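Local coordinates for protein phosphoribosylamine--glycine ligase (Thermotoga maritima, PDB 1VKZ) that catalyses the ATP-dependent joining of glycine to 5-phosphoribosylamine, giving glycinamide ribonucleotide, ADP and phosphate in de novo purine biosynthesis, at residues R123-E128 and K138-P143; H19-G24 and H42-N47; G95-V100 and E262-R267; L211-D216 and V238-D243. All blocks are in the same frame, centred on the assembly; numbering follows the deposited sequence.

Interaction 1 lies at the surface; the other three are partly buried, with most of the residues touching in interaction 2 buried. In interaction 1 a lysine-glutamate salt bridge and one phenylalanine edge link an edge strand to a loop. Interaction 2, its centre about 40 Å from that of interaction 1 and on the other side of the chain's centre, depends on parallel-strand hydrogen bonds within the N domain. Interaction 3 joins that domain to the ATP-grasp region through ring faces and one bridging water, without a direct hydrogen bond. Interaction 4 is likewise mainly apolar, with one direct backbone hydrogen bond. Helix 242-261 connects the last two: residues 238-243 lead into it and residues 262-267 follow it.

Interaction 1 of 4, residues R123-E128 and K138-P143; sequences RFEVAE and KKFSPP
The ring of Phe-140 and the ammonium of Lys-139 reach the strand 124-127 from the loop 138-143 at neighbouring points, and the two meetings differ in kind. The ring comes rim first. Its CE2 lies 3.9 Å from Arg-123 O, which sits in the ring plane, and its CZ is 3.9 Å from Glu-125 N, so the strand backbone runs along the ring's edge. CG of Glu-125, anti to its carbonyl carbon, lies 4.0 Å from Phe-140 CE1; a bend at chi2 (-76°) then turns the carboxylate toward Lys-139, nearly perpendicular to the ring. Glu-125 OE2 takes a 2.6 Å hydrogen bond from Lys-139 NZ, part of a salt bridge, itself at the surface, in which the lysine approaches from above the carboxylate plane. The extended lysine chain crosses the glutamate at about a right angle, and its CD also rests 3.0 Å from Glu-125 OE2. An alanine here in place of Glu-125 would remove CG and the carboxylate, and would probably leave the lysine end and the Phe-140 ring less firmly held on the strand. The solvent-exposed Arg-123 side is looser: its guanidinium slides past the ring in the opposite direction, NH1 4.1 Å from Phe-140 CE2. After helix 130-137 the loop passes beside this edge strand, Phe-140 packing on Glu-125 and Ile-188, and enters strand 144-148, a helical connection within the antiparallel sheet of the ATP-grasp region, where residues 138-143 belong to the predicted ATP-binding stretch.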
loop_
_atom_site.group_PDB
_atom_site.type_symbol
_atom_site.label_atom_id
_atom_site.label_comp_id
_atom_site.label_asym_id
_atom_site.label_seq_id
_atom_site.Cartn_x
_atom_site.Cartn_y
_atom_site.Cartn_z
ATOM N N ARG A 123 18.889 -12.623 -5.047
ATOM C CA ARG A 123 19.825 -13.289 -4.160
ATOM C C ARG A 123 20.045 -12.387 -2.945
ATOM O O ARG A 123 19.973 -11.171 -3.049
ATOM C CB ARG A 123 21.128 -13.542 -4.911
ATOM C CG ARG A 123 21.849 -14.807 -4.538
ATOM C CD ARG A 123 23.106 -15.065 -5.389
ATOM N NE ARG A 123 23.733 -13.808 -5.827
ATOM C CZ ARG A 123 24.444 -12.972 -5.049
ATOM N NH1 ARG A 123 24.648 -13.228 -3.758
ATOM N NH2 ARG A 123 24.948 -11.857 -5.572
ATOM N N PHE A 124 20.297 -12.990 -1.793
ATOM C CA PHE A 124 20.268 -12.279 -0.523
ATOM C C PHE A 124 21.058 -13.016 0.540
ATOM O O PHE A 124 21.200 -14.225 0.467
ATOM C CB PHE A 124 18.803 -12.167 -0.023
ATOM C CG PHE A 124 18.239 -13.481 0.455
ATOM C CD1 PHE A 124 17.668 -14.383 -0.438
ATOM C CD2 PHE A 124 18.330 -13.851 1.796
ATOM C CE1 PHE A 124 17.190 -15.625 0.019
ATOM C CE2 PHE A 124 17.852 -15.072 2.224
ATOM C CZ PHE A 124 17.309 -15.963 1.325
ATOM N N GLU A 125 21.511 -12.289 1.555
ATOM C CA GLU A 125 21.996 -12.902 2.796
ATOM C C GLU A 125 21.298 -12.225 3.960
ATOM O O GLU A 125 20.699 -11.164 3.796
ATOM C CB GLU A 125 23.504 -12.703 2.957
ATOM C CG GLU A 125 24.393 -13.289 1.861
ATOM C CD GLU A 125 24.550 -14.803 1.939
ATOM O OE1 GLU A 125 23.860 -15.466 2.749
ATOM O OE2 GLU A 125 25.387 -15.332 1.175
ATOM N N VAL A 126 21.400 -12.824 5.138
ATOM C CA VAL A 126 20.862 -12.235 6.361
ATOM C C VAL A 126 21.978 -11.831 7.315
ATOM O O VAL A 126 22.803 -12.656 7.719
ATOM C CB VAL A 126 19.927 -13.213 7.098
ATOM C CG1 VAL A 126 19.370 -12.567 8.385
ATOM C CG2 VAL A 126 18.787 -13.666 6.162
ATOM N N ALA A 127 22.001 -10.556 7.679
ATOM C CA ALA A 127 22.938 -10.065 8.689
ATOM C C ALA A 127 22.173 -9.706 9.965
ATOM O O ALA A 127 21.339 -8.781 9.971
ATOM C CB ALA A 127 23.729 -8.862 8.159
ATOM N N GLU A 128 22.455 -10.472 11.018
ATOM C CA GLU A 128 21.844 -10.311 12.318
ATOM C C GLU A 128 22.646 -9.370 13.218
ATOM O O GLU A 128 22.096 -8.835 14.179
ATOM C CB GLU A 128 21.661 -11.685 12.993
ATOM C CG GLU A 128 20.227 -12.198 12.890
ATOM C CD GLU A 128 20.082 -13.714 12.966
ATOM O OE1 GLU A 128 20.683 -14.343 13.884
ATOM O OE2 GLU A 128 19.331 -14.267 12.109
ATOM N N LYS A 138 30.437 -8.245 1.419
ATOM C CA LYS A 138 31.475 -8.514 0.415
ATOM C C LYS A 138 31.002 -9.423 -0.719
ATOM O O LYS A 138 31.609 -9.429 -1.794
ATOM C CB LYS A 138 32.739 -9.104 1.072
ATOM C CG LYS A 138 33.575 -8.078 1.841
ATOM C CD LYS A 138 34.764 -8.719 2.577
ATOM C CE LYS A 138 34.363 -9.207 3.958
ATOM N NZ LYS A 138 35.482 -9.816 4.721
ATOM N N LYS A 139 29.923 -10.172 -0.485
ATOM C CA LYS A 139 29.286 -10.973 -1.536
ATOM C C LYS A 139 28.506 -10.161 -2.602
ATOM O O LYS A 139 27.979 -10.743 -3.552
ATOM C CB LYS A 139 28.332 -11.996 -0.908
ATOM C CG LYS A 139 29.022 -13.125 -0.136
ATOM C CD LYS A 139 27.992 -14.195 0.257
ATOM C CE LYS A 139 28.621 -15.373 1.021
ATOM N NZ LYS A 139 27.697 -16.561 1.115
ATOM N N PHE A 140 28.435 -8.836 -2.460
ATOM C CA PHE A 140 27.596 -8.010 -3.335
ATOM C C PHE A 140 28.367 -6.883 -3.973
ATOM O O PHE A 140 29.462 -6.544 -3.541
ATOM C CB PHE A 140 26.436 -7.417 -2.538
ATOM C CG PHE A 140 25.485 -8.446 -1.988
ATOM C CD1 PHE A 140 25.740 -9.062 -0.780
ATOM C CD2 PHE A 140 24.312 -8.764 -2.672
ATOM C CE1 PHE A 140 24.881 -9.979 -0.273
ATOM C CE2 PHE A 140 23.440 -9.675 -2.169
ATOM C CZ PHE A 140 23.723 -10.295 -0.966
ATOM N N SER A 141 27.765 -6.279 -4.992
ATOM C CA SER A 141 28.450 -5.259 -5.781
ATOM C C SER A 141 27.783 -3.893 -5.650
ATOM O O SER A 141 26.593 -3.817 -5.411
ATOM C CB SER A 141 28.591 -5.698 -7.250
ATOM O OG SER A 141 27.794 -6.840 -7.518
ATOM N N PRO A 142 28.587 -2.842 -5.815
ATOM C CA PRO A 142 28.291 -1.472 -5.414
ATOM C C PRO A 142 26.870 -1.032 -5.130
ATOM O O PRO A 142 26.660 -0.562 -4.004
ATOM C CB PRO A 142 28.918 -0.644 -6.526
ATOM C CG PRO A 142 30.138 -1.473 -6.946
ATOM C CD PRO A 142 29.928 -2.905 -6.418
ATOM N N PRO A 143 25.889 -1.155 -6.036
ATOM C CA PRO A 143 24.549 -0.671 -5.670
ATOM C C PRO A 143 23.927 -1.610 -4.610
ATOM O O PRO A 143 23.365 -2.642 -4.946
ATOM C CB PRO A 143 23.812 -0.621 -7.013
ATOM C CG PRO A 143 24.478 -1.625 -7.843
ATOM C CD PRO A 143 25.912 -1.718 -7.398
#

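Interaction 2 of 4, residues H19-G24 and H42-N47; sequences HILGSG and HFYPGN
This is the first beta-alpha-beta unit of the Rossmann-like N domain, in which strand 17-22 and strand 40-43 lie side by side and parallel, joined by the crossover through helix 25-36. Three backbone bonds set the register. Ile-20 N gives a nearly straight bond of 2.6 Å to His-42 O, Ile-20 O accepts Tyr-44 N at 2.7 Å, and Gly-22 N reaches Tyr-44 O from above the carbonyl plane. Beyond a cis peptide before Pro-45, Gly-46 N continues the pairing to Gly-22 O, and the amide of Asn-47 closes it, with ND2 2.5 Å from Ser-23 O. At the backbone angles of Gly-22 any side chain would collide with the carbonyl oxygen of Leu-21. On the face carrying His-19, Leu-21, His-42 and Tyr-44, an aromatic cluster forms. The imidazoles of His-19 and His-42 point the same way with planes 17° apart but slid so that they barely overlap, CE1 of His-19 being 3.4 Å from CD2 of His-42. Tyr-44 leans obliquely across to His-19, and its OH shares a 2.6 Å hydrogen bond with His-19 ND1, rim to rim. Leu-21 CD1 packs 3.9 Å from Tyr-44 CD1. On the other face Ile-20 CD1 lies 4.0 Å from Phe-43 CE2. The far nitrogen of His-19 is held by Glu-71, while the ring of His-42 binds Glu-40 and His-57. Around the pair, strand 73-74 borders strand 17-22, strand 55-56 borders strand 40-43, helix 62-66 touches Leu-21 and Tyr-44, and Gly-24 occupies the N-cap position of helix 25-36.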
loop_
_atom_site.group_PDB
_atom_site.type_symbol
_atom_site.label_atom_id
_atom_site.label_comp_id
_atom_site.label_asym_id
_atom_site.label_seq_id
_atom_site.Cartn_x
_atom_site.Cartn_y
_atom_site.Cartn_z
ATOM N N HIS A 19 -17.074 -2.816 7.853
ATOM C CA HIS A 19 -16.318 -2.125 8.856
ATOM C C HIS A 19 -14.881 -1.927 8.414
ATOM O O HIS A 19 -14.155 -2.879 8.160
ATOM C CB HIS A 19 -16.385 -2.973 10.079
ATOM C CG HIS A 19 -17.758 -3.087 10.640
ATOM N ND1 HIS A 19 -18.278 -2.157 11.510
ATOM C CD2 HIS A 19 -18.713 -4.026 10.480
ATOM C CE1 HIS A 19 -19.482 -2.538 11.895
ATOM N NE2 HIS A 19 -19.770 -3.671 11.285
ATOM N N ILE A 20 -14.476 -0.678 8.280
ATOM C CA ILE A 20 -13.164 -0.377 7.748
ATOM C C ILE A 20 -12.272 0.202 8.844
ATOM O O ILE A 20 -12.545 1.275 9.452
ATOM C CB ILE A 20 -13.302 0.576 6.517
ATOM C CG1 ILE A 20 -14.121 -0.126 5.437
ATOM C CG2 ILE A 20 -11.941 0.969 5.945
ATOM C CD1 ILE A 20 -14.647 0.738 4.435
ATOM N N LEU A 21 -11.188 -0.511 9.099
ATOM C CA LEU A 21 -10.180 -0.016 10.046
ATOM C C LEU A 21 -9.169 0.915 9.353
ATOM O O LEU A 21 -8.558 0.551 8.386
ATOM C CB LEU A 21 -9.504 -1.192 10.719
ATOM C CG LEU A 21 -10.341 -2.097 11.639
ATOM C CD1 LEU A 21 -11.806 -2.070 11.457
ATOM C CD2 LEU A 21 -9.865 -3.531 11.497
ATOM N N GLY A 22 -9.050 2.137 9.856
ATOM C CA GLY A 22 -8.082 3.094 9.383
ATOM C C GLY A 22 -8.649 4.486 9.166
ATOM O O GLY A 22 -9.838 4.753 9.418
ATOM N N SER A 23 -7.778 5.373 8.683
ATOM C CA SER A 23 -8.106 6.785 8.536
ATOM C C SER A 23 -7.584 7.478 7.258
ATOM O O SER A 23 -7.710 8.703 7.146
ATOM C CB SER A 23 -7.557 7.536 9.758
ATOM O OG SER A 23 -6.240 7.099 10.011
ATOM N N GLY A 24 -7.032 6.720 6.307
ATOM C CA GLY A 24 -6.435 7.283 5.107
ATOM C C GLY A 24 -7.391 7.271 3.942
ATOM O O GLY A 24 -8.520 6.919 4.097
ATOM N N HIS A 42 -18.968 1.507 8.338
ATOM C CA HIS A 42 -18.400 2.050 9.549
ATOM C C HIS A 42 -16.876 2.138 9.428
ATOM O O HIS A 42 -16.203 1.176 9.053
ATOM C CB HIS A 42 -18.802 1.187 10.733
ATOM C CG HIS A 42 -20.278 0.971 10.831
ATOM N ND1 HIS A 42 -21.113 1.825 11.519
ATOM C CD2 HIS A 42 -21.073 0.026 10.284
ATOM C CE1 HIS A 42 -22.358 1.404 11.405
ATOM N NE2 HIS A 42 -22.360 0.312 10.659
ATOM N N PHE A 43 -16.341 3.307 9.755
ATOM C CA PHE A 43 -14.912 3.519 9.725
ATOM C C PHE A 43 -14.360 3.656 11.135
ATOM O O PHE A 43 -15.004 4.218 12.015
ATOM C CB PHE A 43 -14.601 4.769 8.987
ATOM C CG PHE A 43 -15.190 4.850 7.629
ATOM C CD1 PHE A 43 -16.447 5.420 7.438
ATOM C CD2 PHE A 43 -14.443 4.489 6.515
ATOM C CE1 PHE A 43 -16.971 5.586 6.149
ATOM C CE2 PHE A 43 -14.956 4.657 5.254
ATOM C CZ PHE A 43 -16.252 5.222 5.075
ATOM N N TYR A 44 -13.159 3.134 11.337
ATOM C CA TYR A 44 -12.548 3.064 12.662
ATOM C C TYR A 44 -11.065 3.454 12.595
ATOM O O TYR A 44 -10.241 2.602 12.274
ATOM C CB TYR A 44 -12.642 1.648 13.185
ATOM C CG TYR A 44 -14.033 1.084 13.243
ATOM C CD1 TYR A 44 -14.637 0.550 12.108
ATOM C CD2 TYR A 44 -14.747 1.057 14.436
ATOM C CE1 TYR A 44 -15.924 0.028 12.171
ATOM C CE2 TYR A 44 -16.040 0.530 14.501
ATOM C CZ TYR A 44 -16.594 0.015 13.367
ATOM O OH TYR A 44 -17.831 -0.479 13.422
ATOM N N PRO A 45 -10.697 4.702 12.898
ATOM C CA PRO A 45 -11.602 5.808 13.245
ATOM C C PRO A 45 -12.046 6.715 12.103
ATOM O O PRO A 45 -12.710 7.698 12.344
ATOM C CB PRO A 45 -10.760 6.609 14.232
ATOM C CG PRO A 45 -9.382 6.450 13.714
ATOM C CD PRO A 45 -9.299 5.113 13.036
ATOM N N GLY A 46 -11.705 6.397 10.868
ATOM C CA GLY A 46 -11.946 7.323 9.786
ATOM C C GLY A 46 -11.300 8.698 9.974
ATOM O O GLY A 46 -10.272 8.861 10.658
ATOM N N ASN A 47 -11.916 9.684 9.320
ATOM C CA ASN A 47 -11.531 11.080 9.391
ATOM C C ASN A 47 -12.731 11.937 8.988
ATOM O O ASN A 47 -13.793 11.427 8.710
ATOM C CB ASN A 47 -10.362 11.302 8.455
ATOM C CG ASN A 47 -10.651 10.834 7.066
ATOM O OD1 ASN A 47 -11.599 11.316 6.428
ATOM N ND2 ASN A 47 -9.866 9.856 6.589
#

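Interaction 3 of 4, residues G95-V100 and E262-R267; sequences GPVKEV and EGYAYR
The two backbones come closest where Gly-95 passes Arg-267, with CA atoms 5.2 Å apart, and they diverge toward the helix that begins near Lys-98. No direct hydrogen bond joins them; Arg-267 O sits 3.0 Å from Pro-96 N, which has no hydrogen to give. A single water instead bridges the two segments, accepting from Val-97 N and donating to Ala-265 O at 2.6 Å. Two tyrosines carry the packing. Pro-96 lies over one face of the Tyr-266 ring, its CB 4.3 Å from the centroid in a CH-pi contact, while Val-100 CG1 presses in to 3.3 Å from CD2 of the same ring. The hydroxyl of Tyr-266 is hydrogen-bonded to Phe-269 O. The contact joins the N domain to the ATP-grasp region, just beyond the Schellman motif at Gly-263 that ends helix 242-261. Tyr-264 turns its ring face to Glu-99, whose CB stands 4.1 Å from the centroid, the two side chains crossing at about a right angle. The other branch of Val-100, CG2, meets Tyr-264 CB at 3.6 Å, so each methyl serves a different tyrosine. An alanine here in place of Tyr-264 would remove the ring under Glu-99 and beside Val-97, and would probably loosen the start of helix 98-105 against this loop. Val-100 and Tyr-264 also both touch Val-259 of helix 242-261.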
loop_
_atom_site.group_PDB
_atom_site.type_symbol
_atom_site.label_atom_id
_atom_site.label_comp_id
_atom_site.label_asym_id
_atom_site.label_seq_id
_atom_site.Cartn_x
_atom_site.Cartn_y
_atom_site.Cartn_z
ATOM N N GLY A 95 -8.507 -10.457 6.031
ATOM C CA GLY A 95 -7.124 -10.269 5.933
ATOM C C GLY A 95 -6.476 -11.395 6.644
ATOM O O GLY A 95 -7.101 -12.029 7.441
ATOM N N PRO A 96 -5.210 -11.661 6.348
ATOM C CA PRO A 96 -4.588 -12.891 6.793
ATOM C C PRO A 96 -4.258 -12.898 8.280
ATOM O O PRO A 96 -4.063 -11.829 8.868
ATOM C CB PRO A 96 -3.321 -12.930 5.948
ATOM C CG PRO A 96 -3.003 -11.556 5.712
ATOM C CD PRO A 96 -4.276 -10.832 5.561
ATOM N N VAL A 97 -4.174 -14.090 8.868
ATOM C CA VAL A 97 -3.681 -14.241 10.251
ATOM C C VAL A 97 -2.243 -13.785 10.421
ATOM O O VAL A 97 -1.526 -13.666 9.449
ATOM C CB VAL A 97 -3.797 -15.711 10.764
ATOM C CG1 VAL A 97 -5.250 -16.183 10.740
ATOM C CG2 VAL A 97 -2.922 -16.667 9.987
ATOM N N LYS A 98 -1.829 -13.538 11.666
ATOM C CA LYS A 98 -0.478 -13.061 12.011
ATOM C C LYS A 98 0.637 -13.844 11.317
ATOM O O LYS A 98 1.626 -13.251 10.810
ATOM C CB LYS A 98 -0.201 -13.212 13.497
ATOM C CG LYS A 98 -0.858 -12.220 14.413
ATOM C CD LYS A 98 -0.117 -12.116 15.812
ATOM C CE LYS A 98 0.082 -13.476 16.548
ATOM N NZ LYS A 98 -1.119 -13.984 17.330
ATOM N N GLU A 99 0.500 -15.169 11.336
ATOM C CA GLU A 99 1.522 -16.043 10.791
ATOM C C GLU A 99 1.746 -15.791 9.313
ATOM O O GLU A 99 2.843 -15.905 8.837
ATOM C CB GLU A 99 1.163 -17.516 11.030
ATOM C CG GLU A 99 1.202 -17.929 12.504
ATOM C CD GLU A 99 -0.148 -17.823 13.257
ATOM O OE1 GLU A 99 -1.081 -17.066 12.859
ATOM O OE2 GLU A 99 -0.271 -18.528 14.282
ATOM N N VAL A 100 0.691 -15.459 8.589
ATOM C CA VAL A 100 0.776 -15.282 7.143
ATOM C C VAL A 100 1.304 -13.891 6.870
ATOM O O VAL A 100 2.090 -13.703 5.933
ATOM C CB VAL A 100 -0.580 -15.445 6.441
ATOM C CG1 VAL A 100 -0.436 -15.198 4.984
ATOM C CG2 VAL A 100 -1.132 -16.817 6.658
ATOM N N GLU A 262 2.439 -24.140 4.279
ATOM C CA GLU A 262 2.752 -23.811 5.693
ATOM C C GLU A 262 1.586 -24.096 6.664
ATOM O O GLU A 262 1.770 -24.036 7.876
ATOM C CB GLU A 262 3.244 -22.354 5.856
ATOM C CG GLU A 262 4.649 -22.082 5.326
ATOM C CD GLU A 262 5.686 -23.089 5.797
ATOM O OE1 GLU A 262 5.533 -23.621 6.922
ATOM O OE2 GLU A 262 6.656 -23.367 5.047
ATOM N N GLY A 263 0.404 -24.415 6.144
ATOM C CA GLY A 263 -0.714 -24.877 6.956
ATOM C C GLY A 263 -1.815 -23.856 7.125
ATOM O O GLY A 263 -2.783 -24.086 7.858
ATOM N N TYR A 264 -1.668 -22.735 6.442
ATOM C CA TYR A 264 -2.521 -21.568 6.610
ATOM C C TYR A 264 -3.235 -21.292 5.317
ATOM O O TYR A 264 -2.874 -21.873 4.296
ATOM C CB TYR A 264 -1.634 -20.393 7.018
ATOM C CG TYR A 264 -0.913 -20.729 8.299
ATOM C CD1 TYR A 264 -1.584 -20.687 9.499
ATOM C CD2 TYR A 264 0.412 -21.138 8.300
ATOM C CE1 TYR A 264 -0.963 -21.018 10.682
ATOM C CE2 TYR A 264 1.055 -21.464 9.491
ATOM C CZ TYR A 264 0.351 -21.402 10.683
ATOM O OH TYR A 264 0.924 -21.730 11.898
ATOM N N ALA A 265 -4.248 -20.427 5.359
ATOM C CA ALA A 265 -4.975 -20.013 4.161
ATOM C C ALA A 265 -5.002 -18.513 4.108
ATOM O O ALA A 265 -5.367 -17.870 5.061
ATOM C CB ALA A 265 -6.398 -20.548 4.161
ATOM N N TYR A 266 -4.613 -17.954 2.972
ATOM C CA TYR A 266 -4.549 -16.510 2.802
ATOM C C TYR A 266 -5.909 -16.021 2.405
ATOM O O TYR A 266 -6.479 -16.498 1.436
ATOM C CB TYR A 266 -3.559 -16.134 1.731
ATOM C CG TYR A 266 -3.198 -14.694 1.749
ATOM C CD1 TYR A 266 -4.088 -13.708 1.312
ATOM C CD2 TYR A 266 -1.943 -14.292 2.148
ATOM C CE1 TYR A 266 -3.719 -12.352 1.308
ATOM C CE2 TYR A 266 -1.586 -12.959 2.150
ATOM C CZ TYR A 266 -2.481 -12.010 1.737
ATOM O OH TYR A 266 -2.085 -10.718 1.768
ATOM N N ARG A 267 -6.413 -15.068 3.183
ATOM C CA ARG A 267 -7.683 -14.419 2.929
ATOM C C ARG A 267 -7.375 -12.955 2.958
ATOM O O ARG A 267 -6.738 -12.491 3.897
ATOM C CB ARG A 267 -8.659 -14.738 4.063
ATOM C CG ARG A 267 -8.697 -16.215 4.488
ATOM C CD ARG A 267 -10.036 -16.651 5.063
ATOM N NE ARG A 267 -11.043 -16.538 4.008
ATOM C CZ ARG A 267 -12.086 -15.725 4.002
ATOM N NH1 ARG A 267 -12.374 -14.920 5.018
ATOM N NH2 ARG A 267 -12.872 -15.732 2.955
HETATM O O HOH W 1 -4.887 -15.882 6.644
#

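Interaction 4 of 4, residues L211-D216 and V238-D243; sequences LPFVRD and VEIPSD
One face of the Phe-213 ring is covered by Ile-240, whose CG1 stands 4.1 Å from the centroid, 22° off the normal and offset toward the rim, a CH-pi contact. The closest ring atom is CG, 3.8 Å from Ile-240 CG1, and the two side chains cross at about a right angle. The guanidinium of Arg-215 is the second flat group: Val-238 CG2 lies over one of its faces, near the rim, and the other methyl, CG1, is 3.5 Å from Arg-215 NH2. That placement follows from a bend at chi3 (-42°), which swings the arginine tip back over the valine. Val-238 also packs on the backbone side of Phe-213, its CB 4.1 Å from Phe-213 CB, and its CG2 is 3.7 Å from Val-214 C. A nearly straight backbone bond runs alongside this packing, Val-238 N giving its hydrogen to Phe-213 O at 2.8 Å with the donor above the carbonyl plane. Phe-213 also packs on Ala-199 of strand 195-204 and on Ile-248 of helix 242-261. Ile-240 touches Leu-197 on that same strand, a residue of the predicted ATP-binding site, and Ile-245 of the helix. Residues 211-216 lead into strand 215-219, which pairs antiparallel with strand 233-236, and residues 238-243 carry the chain from there into helix 242-261: a strand-to-helix connection of the ATP-grasp fold, with Val-238 and Ile-240 packed on Phe-213 and Arg-215 just before the helix begins.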
loop_
_atom_site.group_PDB
_atom_site.type_symbol
_atom_site.label_atom_id
_atom_site.label_comp_id
_atom_site.label_asym_id
_atom_site.label_seq_id
_atom_site.Cartn_x
_atom_site.Cartn_y
_atom_site.Cartn_z
ATOM N N LEU A 211 -5.853 -7.156 -9.544
ATOM C CA LEU A 211 -6.469 -5.871 -9.768
ATOM C C LEU A 211 -5.758 -5.059 -10.875
ATOM O O LEU A 211 -4.641 -5.364 -11.258
ATOM C CB LEU A 211 -6.502 -5.122 -8.447
ATOM C CG LEU A 211 -7.425 -5.838 -7.470
ATOM C CD1 LEU A 211 -7.321 -5.275 -6.050
ATOM C CD2 LEU A 211 -8.845 -5.754 -7.983
ATOM N N PRO A 212 -6.417 -4.041 -11.407
ATOM C CA PRO A 212 -5.808 -3.199 -12.379
ATOM C C PRO A 212 -4.454 -2.704 -11.912
ATOM O O PRO A 212 -4.322 -2.245 -10.778
ATOM C CB PRO A 212 -6.776 -2.018 -12.452
ATOM C CG PRO A 212 -8.031 -2.547 -12.126
ATOM C CD PRO A 212 -7.793 -3.602 -11.117
ATOM N N PHE A 213 -3.470 -2.757 -12.787
ATOM C CA PHE A 213 -2.136 -2.222 -12.493
ATOM C C PHE A 213 -2.153 -0.697 -12.557
ATOM O O PHE A 213 -2.783 -0.093 -13.453
ATOM C CB PHE A 213 -1.084 -2.815 -13.451
ATOM C CG PHE A 213 -0.948 -4.295 -13.324
ATOM C CD1 PHE A 213 -1.843 -5.148 -13.947
ATOM C CD2 PHE A 213 0.034 -4.852 -12.533
ATOM C CE1 PHE A 213 -1.728 -6.540 -13.808
ATOM C CE2 PHE A 213 0.137 -6.255 -12.387
ATOM C CZ PHE A 213 -0.744 -7.077 -13.013
ATOM N N VAL A 214 -1.490 -0.071 -11.594
ATOM C CA VAL A 214 -1.487 1.380 -11.477
ATOM C C VAL A 214 -0.045 1.827 -11.330
ATOM O O VAL A 214 0.802 1.047 -10.976
ATOM C CB VAL A 214 -2.416 1.880 -10.321
ATOM C CG1 VAL A 214 -3.758 1.239 -10.432
ATOM C CG2 VAL A 214 -1.868 1.581 -8.988
ATOM N N ARG A 215 0.256 3.065 -11.653
ATOM C CA ARG A 215 1.625 3.516 -11.551
ATOM C C ARG A 215 1.648 4.510 -10.417
ATOM O O ARG A 215 0.856 5.421 -10.381
ATOM C CB ARG A 215 2.127 4.122 -12.876
ATOM C CG ARG A 215 3.567 4.608 -12.780
ATOM C CD ARG A 215 4.338 4.721 -14.073
ATOM N NE ARG A 215 4.146 3.625 -15.033
ATOM C CZ ARG A 215 4.437 2.333 -14.829
ATOM N NH1 ARG A 215 4.904 1.892 -13.659
ATOM N NH2 ARG A 215 4.223 1.458 -15.810
ATOM N N ASP A 216 2.543 4.318 -9.472
ATOM C CA ASP A 216 2.642 5.238 -8.350
ATOM C C ASP A 216 3.890 6.156 -8.452
ATOM O O ASP A 216 4.818 5.925 -9.240
ATOM C CB ASP A 216 2.539 4.486 -7.010
ATOM C CG ASP A 216 3.315 3.167 -7.001
ATOM O OD1 ASP A 216 4.572 3.210 -6.965
ATOM O OD2 ASP A 216 2.741 2.050 -7.013
ATOM N N VAL A 238 -2.513 0.884 -16.037
ATOM C CA VAL A 238 -1.301 0.634 -16.786
ATOM C C VAL A 238 -1.460 -0.672 -17.559
ATOM O O VAL A 238 -2.021 -1.606 -17.023
ATOM C CB VAL A 238 -0.110 0.438 -15.802
ATOM C CG1 VAL A 238 1.145 -0.022 -16.526
ATOM C CG2 VAL A 238 0.162 1.713 -15.027
ATOM N N GLU A 239 -0.906 -0.741 -18.775
ATOM C CA GLU A 239 -0.967 -1.902 -19.679
ATOM C C GLU A 239 0.294 -2.769 -19.551
ATOM O O GLU A 239 1.398 -2.318 -19.867
ATOM C CB GLU A 239 -1.110 -1.383 -21.129
ATOM C CG GLU A 239 -1.198 -2.457 -22.216
ATOM C CD GLU A 239 -1.579 -1.915 -23.601
ATOM O OE1 GLU A 239 -1.815 -0.685 -23.752
ATOM O OE2 GLU A 239 -1.643 -2.728 -24.558
ATOM N N ILE A 240 0.127 -4.008 -19.097
ATOM C CA ILE A 240 1.254 -4.928 -18.913
ATOM C C ILE A 240 1.157 -6.044 -19.984
ATOM O O ILE A 240 0.060 -6.553 -20.265
ATOM C CB ILE A 240 1.245 -5.469 -17.457
ATOM C CG1 ILE A 240 1.229 -4.313 -16.461
ATOM C CG2 ILE A 240 2.440 -6.351 -17.182
ATOM C CD1 ILE A 240 2.382 -3.325 -16.599
ATOM N N PRO A 241 2.271 -6.417 -20.610
ATOM C CA PRO A 241 2.226 -7.490 -21.597
ATOM C C PRO A 241 1.655 -8.774 -20.984
ATOM O O PRO A 241 1.856 -9.038 -19.786
ATOM C CB PRO A 241 3.688 -7.657 -21.989
ATOM C CG PRO A 241 4.270 -6.326 -21.741
ATOM C CD PRO A 241 3.633 -5.883 -20.448
ATOM N N SER A 242 0.933 -9.547 -21.795
ATOM C CA SER A 242 0.268 -10.769 -21.320
ATOM C C SER A 242 1.246 -11.802 -20.752
ATOM O O SER A 242 0.925 -12.505 -19.792
ATOM C CB SER A 242 -0.527 -11.406 -22.462
ATOM O OG SER A 242 0.335 -11.697 -23.555
ATOM N N ASP A 243 2.417 -11.907 -21.377
ATOM C CA ASP A 243 3.477 -12.814 -20.913
ATOM C C ASP A 243 3.993 -12.412 -19.519
ATOM O O ASP A 243 4.187 -13.260 -18.639
ATOM C CB ASP A 243 4.615 -12.902 -21.945
ATOM C CG ASP A 243 4.882 -11.578 -22.640
ATOM O OD1 ASP A 243 5.138 -10.592 -21.904
ATOM O OD2 ASP A 243 4.848 -11.428 -23.896
#